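Local coordinates for putative polyketide synthase (Brevibacillus brevis, PDB 5HU7), which probably catalyses the dehydration of beta-hydroxyacyl intermediates during polyketide chain assembly, as the dehydratase domain of a trans-AT polyketide synthase, at residues F50-Y55 / G240-E245; A54-A59 / L206-S211; S80-D85 / V126-M131. One frame throughout, in Å; residues are numbered along the deposited sequence.

Contact 1: residues F50-Y55 / G240-E245; sequences FPLIAY and GTFTLE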
# COMPACT_ATOMS: atom_id res chain seq x y z
N PHE A 50 0.43 -3.12 -23.97
CA PHE A 50 0.96 -3.69 -22.72
C PHE A 50 1.12 -5.20 -22.94
O PHE A 50 0.22 -5.80 -23.52
CB PHE A 50 -0.03 -3.45 -21.56
CG PHE A 50 0.52 -3.72 -20.18
CD1 PHE A 50 1.46 -2.88 -19.61
CD2 PHE A 50 -0.04 -4.71 -19.38
CE1 PHE A 50 1.92 -3.09 -18.32
CE2 PHE A 50 0.37 -4.88 -18.06
CZ PHE A 50 1.35 -4.08 -17.54
N PRO A 51 2.23 -5.84 -22.54
CA PRO A 51 2.37 -7.28 -22.78
C PRO A 51 1.24 -8.13 -22.19
O PRO A 51 0.79 -7.86 -21.09
CB PRO A 51 3.72 -7.62 -22.15
CG PRO A 51 4.43 -6.38 -22.01
CD PRO A 51 3.44 -5.28 -21.89
N LEU A 52 0.79 -9.14 -22.94
CA LEU A 52 -0.30 -10.05 -22.54
C LEU A 52 -0.10 -10.68 -21.13
O LEU A 52 -0.94 -10.48 -20.25
CB LEU A 52 -0.51 -11.13 -23.64
CG LEU A 52 -1.00 -10.66 -25.03
CD1 LEU A 52 -1.04 -11.79 -26.11
CD2 LEU A 52 -2.28 -9.92 -24.94
N ILE A 53 1.00 -11.40 -20.92
CA ILE A 53 1.34 -11.98 -19.61
C ILE A 53 1.46 -10.97 -18.47
O ILE A 53 1.26 -11.32 -17.31
CB ILE A 53 2.62 -12.86 -19.66
CG1 ILE A 53 3.82 -12.04 -20.29
CG2 ILE A 53 2.31 -14.17 -20.41
CD1 ILE A 53 5.13 -12.62 -20.12
N ALA A 54 1.77 -9.72 -18.80
CA ALA A 54 1.90 -8.71 -17.77
C ALA A 54 0.56 -8.47 -17.07
O ALA A 54 0.54 -8.25 -15.87
CB ALA A 54 2.44 -7.44 -18.35
N TYR A 55 -0.57 -8.63 -17.81
CA TYR A 55 -1.91 -8.49 -17.24
C TYR A 55 -2.19 -9.60 -16.23
O TYR A 55 -2.82 -9.34 -15.21
CB TYR A 55 -2.97 -8.57 -18.34
CG TYR A 55 -3.00 -7.40 -19.30
CD1 TYR A 55 -3.59 -6.19 -18.94
CD2 TYR A 55 -2.56 -7.55 -20.60
CE1 TYR A 55 -3.74 -5.15 -19.87
CE2 TYR A 55 -2.68 -6.51 -21.53
CZ TYR A 55 -3.31 -5.33 -21.17
OH TYR A 55 -3.46 -4.33 -22.08
N GLY A 240 -3.37 -6.75 -29.22
CA GLY A 240 -3.26 -6.51 -27.79
C GLY A 240 -4.36 -7.12 -26.91
O GLY A 240 -4.30 -6.99 -25.68
N THR A 241 -5.35 -7.81 -27.50
CA THR A 241 -6.42 -8.44 -26.72
C THR A 241 -6.21 -9.95 -26.55
O THR A 241 -5.51 -10.59 -27.31
CB THR A 241 -7.81 -8.17 -27.32
OG1 THR A 241 -7.99 -8.91 -28.52
CG2 THR A 241 -8.12 -6.68 -27.52
N PHE A 242 -6.86 -10.50 -25.56
CA PHE A 242 -6.89 -11.92 -25.33
C PHE A 242 -8.01 -12.28 -24.37
O PHE A 242 -8.51 -11.43 -23.65
CB PHE A 242 -5.55 -12.45 -24.80
CG PHE A 242 -5.29 -12.16 -23.33
CD1 PHE A 242 -5.74 -13.03 -22.34
CD2 PHE A 242 -4.56 -11.05 -22.95
CE1 PHE A 242 -5.39 -12.82 -21.00
CE2 PHE A 242 -4.24 -10.83 -21.61
CZ PHE A 242 -4.64 -11.73 -20.66
N THR A 243 -8.38 -13.56 -24.39
CA THR A 243 -9.31 -14.18 -23.45
C THR A 243 -8.65 -15.46 -22.92
O THR A 243 -7.87 -16.09 -23.64
CB THR A 243 -10.68 -14.50 -24.08
OG1 THR A 243 -10.50 -15.36 -25.19
CG2 THR A 243 -11.45 -13.25 -24.48
N LEU A 244 -8.96 -15.83 -21.68
CA LEU A 244 -8.42 -17.05 -21.08
C LEU A 244 -9.45 -17.63 -20.18
O LEU A 244 -9.82 -17.02 -19.18
CB LEU A 244 -7.11 -16.70 -20.37
CG LEU A 244 -6.40 -17.73 -19.52
CD1 LEU A 244 -5.99 -18.87 -20.29
CD2 LEU A 244 -5.17 -17.12 -18.89
N GLU A 245 -9.95 -18.80 -20.53
CA GLU A 245 -10.98 -19.45 -19.74
C GLU A 245 -10.52 -19.84 -18.36
O GLU A 245 -11.27 -19.64 -17.42
CB GLU A 245 -11.59 -20.65 -20.48
CG GLU A 245 -12.81 -20.29 -21.31
CD GLU A 245 -13.91 -19.59 -20.52
OE1 GLU A 245 -14.51 -20.24 -19.62
OE2 GLU A 245 -14.10 -18.37 -20.73
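The carbonyl of G240 meets the end of L52 at the point where the chain enters strand 241-249, with G240 O lying 3.6 Å from L52 CD2. The backbone of G240 has a positive phi (80°) as the chain turns this corner. At T241 the side chain points away from the helix, and its OG1 is hydrogen-bonded to D239; the backbone O approaches L52 CD2 at 4.1 Å. F242 then carries most of the contact. Its CG occupies the crowded position between the backbone N and the carbonyl carbon (chi1 76°), with the CB directed at the helix start. The L52 side chain and the ring run alongside in opposite senses, and F242 CD2 is packed tightly against L52 CD2, 3.2 Å away. The next ring atom, F242 CE2, lies 3.6 Å from L52 O, the carbonyl that accepts the hydrogen bond from Y55 N. Y55 CD2 also meets the edge of the F242 ring, 3.8 Å from F242 CE2, while the face of Y55 receives the edge of F50 in a T-shaped stack. Around this apolar cluster, helix 52-65 adds L56 to the F242 ring, strand 76-84 supplies V82 and T84 against it, and strand 287-298 brings M296 onto L52.

Contact 2: residues A54-A59 / L206-S211; sequences AYLEMA and LVFHPS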
# COMPACT_ATOMS: atom_id res chain seq x y z
N ALA A 54 1.77 -9.72 -18.80
CA ALA A 54 1.90 -8.71 -17.77
C ALA A 54 0.56 -8.47 -17.07
O ALA A 54 0.54 -8.25 -15.87
CB ALA A 54 2.44 -7.44 -18.35
N TYR A 55 -0.57 -8.63 -17.81
CA TYR A 55 -1.91 -8.49 -17.24
C TYR A 55 -2.19 -9.60 -16.23
O TYR A 55 -2.82 -9.34 -15.21
CB TYR A 55 -2.97 -8.57 -18.34
CG TYR A 55 -3.00 -7.40 -19.30
CD1 TYR A 55 -3.59 -6.19 -18.94
CD2 TYR A 55 -2.56 -7.55 -20.60
CE1 TYR A 55 -3.74 -5.15 -19.87
CE2 TYR A 55 -2.68 -6.51 -21.53
CZ TYR A 55 -3.31 -5.33 -21.17
OH TYR A 55 -3.46 -4.33 -22.08
N LEU A 56 -1.73 -10.82 -16.51
CA LEU A 56 -1.95 -11.96 -15.63
C LEU A 56 -1.10 -11.90 -14.40
O LEU A 56 -1.57 -12.18 -13.29
CB LEU A 56 -1.68 -13.25 -16.38
CG LEU A 56 -2.50 -13.50 -17.66
CD1 LEU A 56 -1.98 -14.74 -18.36
CD2 LEU A 56 -3.95 -13.62 -17.37
N GLU A 57 0.16 -11.56 -14.59
CA GLU A 57 1.15 -11.38 -13.52
C GLU A 57 0.75 -10.24 -12.55
O GLU A 57 0.84 -10.42 -11.34
CB GLU A 57 2.53 -11.12 -14.14
CG GLU A 57 3.69 -11.03 -13.18
CD GLU A 57 3.83 -12.18 -12.22
OE1 GLU A 57 3.58 -13.33 -12.63
OE2 GLU A 57 4.14 -11.94 -11.03
N MET A 58 0.28 -9.10 -13.09
CA MET A 58 -0.19 -7.95 -12.29
C MET A 58 -1.42 -8.34 -11.45
O MET A 58 -1.46 -8.07 -10.26
CB MET A 58 -0.51 -6.75 -13.18
CG MET A 58 -0.58 -5.45 -12.42
SD MET A 58 -1.24 -4.02 -13.33
CE MET A 58 -0.14 -3.85 -14.51
N ALA A 59 -2.40 -8.97 -12.07
CA ALA A 59 -3.63 -9.43 -11.40
C ALA A 59 -3.33 -10.45 -10.30
O ALA A 59 -3.93 -10.38 -9.22
CB ALA A 59 -4.54 -10.07 -12.43
N LEU A 206 8.19 -12.78 -9.20
CA LEU A 206 7.48 -13.23 -10.39
C LEU A 206 7.09 -14.71 -10.42
O LEU A 206 7.66 -15.54 -9.74
CB LEU A 206 8.35 -12.92 -11.60
CG LEU A 206 8.81 -11.45 -11.74
CD1 LEU A 206 9.52 -11.20 -13.08
CD2 LEU A 206 7.63 -10.50 -11.51
N VAL A 207 6.03 -14.99 -11.16
CA VAL A 207 5.58 -16.32 -11.51
C VAL A 207 5.81 -16.46 -13.03
O VAL A 207 6.50 -17.38 -13.47
CB VAL A 207 4.11 -16.58 -11.07
CG1 VAL A 207 3.51 -17.82 -11.75
CG2 VAL A 207 4.02 -16.72 -9.55
N PHE A 208 5.26 -15.48 -13.81
CA PHE A 208 5.42 -15.39 -15.25
C PHE A 208 6.66 -14.61 -15.57
O PHE A 208 6.81 -13.47 -15.11
CB PHE A 208 4.25 -14.66 -15.90
CG PHE A 208 2.93 -15.38 -15.82
CD1 PHE A 208 2.60 -16.36 -16.73
CD2 PHE A 208 1.98 -15.01 -14.88
CE1 PHE A 208 1.37 -16.99 -16.67
CE2 PHE A 208 0.77 -15.67 -14.80
CZ PHE A 208 0.47 -16.65 -15.69
N HIS A 209 7.53 -15.19 -16.41
CA HIS A 209 8.78 -14.58 -16.81
C HIS A 209 8.43 -13.45 -17.79
O HIS A 209 7.52 -13.61 -18.61
CB HIS A 209 9.65 -15.64 -17.49
CG HIS A 209 11.05 -15.23 -17.73
ND1 HIS A 209 11.40 -14.45 -18.82
CD2 HIS A 209 12.16 -15.49 -17.01
CE1 HIS A 209 12.70 -14.22 -18.70
NE2 HIS A 209 13.22 -14.91 -17.68
N PRO A 210 9.16 -12.30 -17.78
CA PRO A 210 8.83 -11.21 -18.70
C PRO A 210 9.03 -11.50 -20.19
O PRO A 210 8.52 -10.74 -21.01
CB PRO A 210 9.73 -10.07 -18.22
CG PRO A 210 10.84 -10.72 -17.54
CD PRO A 210 10.25 -11.90 -16.87
N SER A 211 9.76 -12.57 -20.55
CA SER A 211 10.06 -12.92 -21.95
C SER A 211 9.28 -14.13 -22.46
O SER A 211 9.45 -14.47 -23.63
CB SER A 211 11.55 -13.19 -22.09
OG SER A 211 12.32 -12.22 -21.41
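E57 extends CG anti to its backbone N (chi1 -175°) and then bends at chi2 (52°), which carries CD from the side of helix 52-65 toward the loop at V207 and F208. There OE1 of E57 accepts two successive amide N-H groups: V207 N at 3.3 Å from E57 OE1, and F208 N at 3.0 Å from E57 OE1 in a nearly straight bond (175°). Both donors approach from the same face of the carboxylate, well above its plane. The same oxygen also touches the edge of the F208 ring, with F208 CD2 3.2 Å from E57 OE1, and the carboxylate stands steeply to that ring. E57 OE2 lies 3.6 Å from L206 CA and has polar partners of its own, a salt bridge to R60 and a hydrogen bond to H13. An alanine in place of E57 would probably leave the V207 and F208 amides without their acceptor, and R60 and H13 without this partner, so that the loop is held less firmly. The preceding residue, L56, rests CB against the F208 ring at an oblique angle, 3.8 Å from F208 CE2. Beyond the contact, S211 N donates to H209 ND1 at 3.0 Å, a capping bond just before helix 212-227. The arrangement ties a hot-dog helix to the loop that runs into the His-Pro of an HPxLL-like sequence at the start of helix 212-227, a motif that in related polyketide synthase dehydratases precedes a catalytic acid.

Contact 3: residues S80-D85 / V126-M131; sequences SHVATD and VHSHGM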
# COMPACT_ATOMS: atom_id res chain seq x y z
N SER A 80 -10.14 -17.41 -13.63
CA SER A 80 -11.15 -17.90 -14.58
C SER A 80 -11.77 -16.72 -15.32
O SER A 80 -11.84 -15.64 -14.75
CB SER A 80 -12.27 -18.61 -13.83
OG SER A 80 -11.83 -19.81 -13.25
N HIS A 81 -12.26 -16.95 -16.54
CA HIS A 81 -12.99 -15.96 -17.35
C HIS A 81 -12.24 -14.66 -17.52
O HIS A 81 -12.81 -13.59 -17.39
CB HIS A 81 -14.37 -15.71 -16.74
CG HIS A 81 -15.14 -16.96 -16.48
ND1 HIS A 81 -15.41 -17.86 -17.49
CD2 HIS A 81 -15.65 -17.44 -15.32
CE1 HIS A 81 -16.10 -18.85 -16.93
NE2 HIS A 81 -16.25 -18.65 -15.61
N VAL A 82 -10.95 -14.75 -17.78
CA VAL A 82 -10.09 -13.58 -17.98
C VAL A 82 -10.30 -13.01 -19.38
O VAL A 82 -10.39 -13.76 -20.35
CB VAL A 82 -8.60 -13.91 -17.72
CG1 VAL A 82 -7.72 -12.70 -18.00
CG2 VAL A 82 -8.38 -14.43 -16.30
N ALA A 83 -10.38 -11.69 -19.48
CA ALA A 83 -10.62 -11.02 -20.77
C ALA A 83 -9.95 -9.68 -20.81
O ALA A 83 -10.16 -8.88 -19.91
CB ALA A 83 -12.12 -10.89 -21.00
N THR A 84 -9.04 -9.48 -21.78
CA THR A 84 -8.41 -8.19 -22.06
C THR A 84 -9.06 -7.71 -23.33
O THR A 84 -8.68 -8.17 -24.39
CB THR A 84 -6.88 -8.30 -22.15
OG1 THR A 84 -6.38 -8.62 -20.85
CG2 THR A 84 -6.24 -7.02 -22.68
N ASP A 85 -10.06 -6.82 -23.20
CA ASP A 85 -10.90 -6.28 -24.29
C ASP A 85 -10.40 -4.96 -24.88
O ASP A 85 -10.60 -4.73 -26.08
CB ASP A 85 -12.36 -6.02 -23.77
CG ASP A 85 -12.57 -5.83 -22.24
OD1 ASP A 85 -12.06 -6.66 -21.46
OD2 ASP A 85 -13.13 -4.77 -21.85
N VAL A 126 -11.40 0.19 -18.44
CA VAL A 126 -11.05 -1.15 -17.94
C VAL A 126 -10.41 -1.92 -19.07
O VAL A 126 -11.03 -2.15 -20.11
CB VAL A 126 -12.28 -1.92 -17.37
CG1 VAL A 126 -11.89 -3.35 -16.97
CG2 VAL A 126 -12.86 -1.16 -16.18
N HIS A 127 -9.17 -2.32 -18.87
CA HIS A 127 -8.40 -3.02 -19.88
C HIS A 127 -8.53 -4.51 -19.72
O HIS A 127 -8.60 -5.20 -20.71
CB HIS A 127 -6.90 -2.62 -19.81
CG HIS A 127 -6.66 -1.14 -19.86
ND1 HIS A 127 -7.05 -0.39 -20.95
CD2 HIS A 127 -6.15 -0.31 -18.93
CE1 HIS A 127 -6.75 0.87 -20.65
NE2 HIS A 127 -6.21 0.97 -19.44
N SER A 128 -8.52 -5.01 -18.49
CA SER A 128 -8.58 -6.44 -18.23
C SER A 128 -9.39 -6.73 -16.96
O SER A 128 -9.41 -5.92 -16.05
CB SER A 128 -7.16 -6.98 -18.08
OG SER A 128 -7.13 -8.40 -18.03
N HIS A 129 -10.10 -7.85 -16.93
CA HIS A 129 -10.84 -8.29 -15.76
C HIS A 129 -10.92 -9.81 -15.73
O HIS A 129 -10.73 -10.47 -16.75
CB HIS A 129 -12.25 -7.65 -15.68
CG HIS A 129 -13.13 -7.97 -16.84
ND1 HIS A 129 -13.20 -7.08 -17.89
CD2 HIS A 129 -13.86 -9.05 -17.16
CE1 HIS A 129 -13.97 -7.64 -18.80
NE2 HIS A 129 -14.34 -8.84 -18.44
N GLY A 130 -11.16 -10.35 -14.56
CA GLY A 130 -11.29 -11.78 -14.37
C GLY A 130 -11.64 -12.14 -12.95
O GLY A 130 -11.73 -11.27 -12.09
N MET A 131 -11.89 -13.42 -12.72
CA MET A 131 -12.24 -13.95 -11.40
C MET A 131 -11.07 -14.72 -10.86
O MET A 131 -10.33 -15.31 -11.65
CB MET A 131 -13.44 -14.88 -11.50
CG MET A 131 -14.66 -14.24 -12.14
SD MET A 131 -15.38 -12.96 -11.09
CE MET A 131 -15.62 -11.63 -12.27
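A beta bulge interrupts the antiparallel pairing of S80-D85 with V126-M131 in the curved hot-dog sheet. On one side of it S80 and M131 form a hydrogen-bonded pair, with S80 N 2.9 Å from M131 O and M131 N 3.0 Å from S80 O. On the other side A83 and H129 pair in the same way, A83 N lying 3.0 Å from H129 O. The register slips by one residue between them, and H81 and V82 together span the place opposite G130, where a beta carbon would collide with V82 CG2. Strand 125-135 bulges too, on its other edge: H127 and S128 together stand opposite the single residue I113, a classic bulge, and the H127 ring is hydrogen-bonded to S115 and to the carbonyl of D86. T84 and S128 project to the same side as Y55 of the helix, where T84 OG1 and S128 OG share a hydrogen bond of 2.9 Å. On the other side of the sheet, with A83 CB, the H129 imidazole turns one face to A83 O, which sits offset toward the ring's rim. The D85 side chain crosses that of H129 at about a right angle, bringing D85 OD1 within 3.4 Å of H129 CE1.

After its first strands the chain enters helix 52-65, whose residues A54 and Y55 belong to both contact 1 and contact 2, and then runs into strand 76-84. Contact 3 closes the first and shortest loop when strand 125-135 returns beside that strand. Contact 2 closes next, as the loop at 206-211 comes back to the helix, and contact 1 closes last, at 240-245. Contacts 1 and 2 start from the same stretch of helix and contact 1 closes the longer loop; contact 3 lies within both, and none cross. Strand 241-249 pairs with strand 76-84, with F242 bonded to T84 and L244 to V82, so that the C-terminal half of the double hot-dog joins the N-terminal half around the helix.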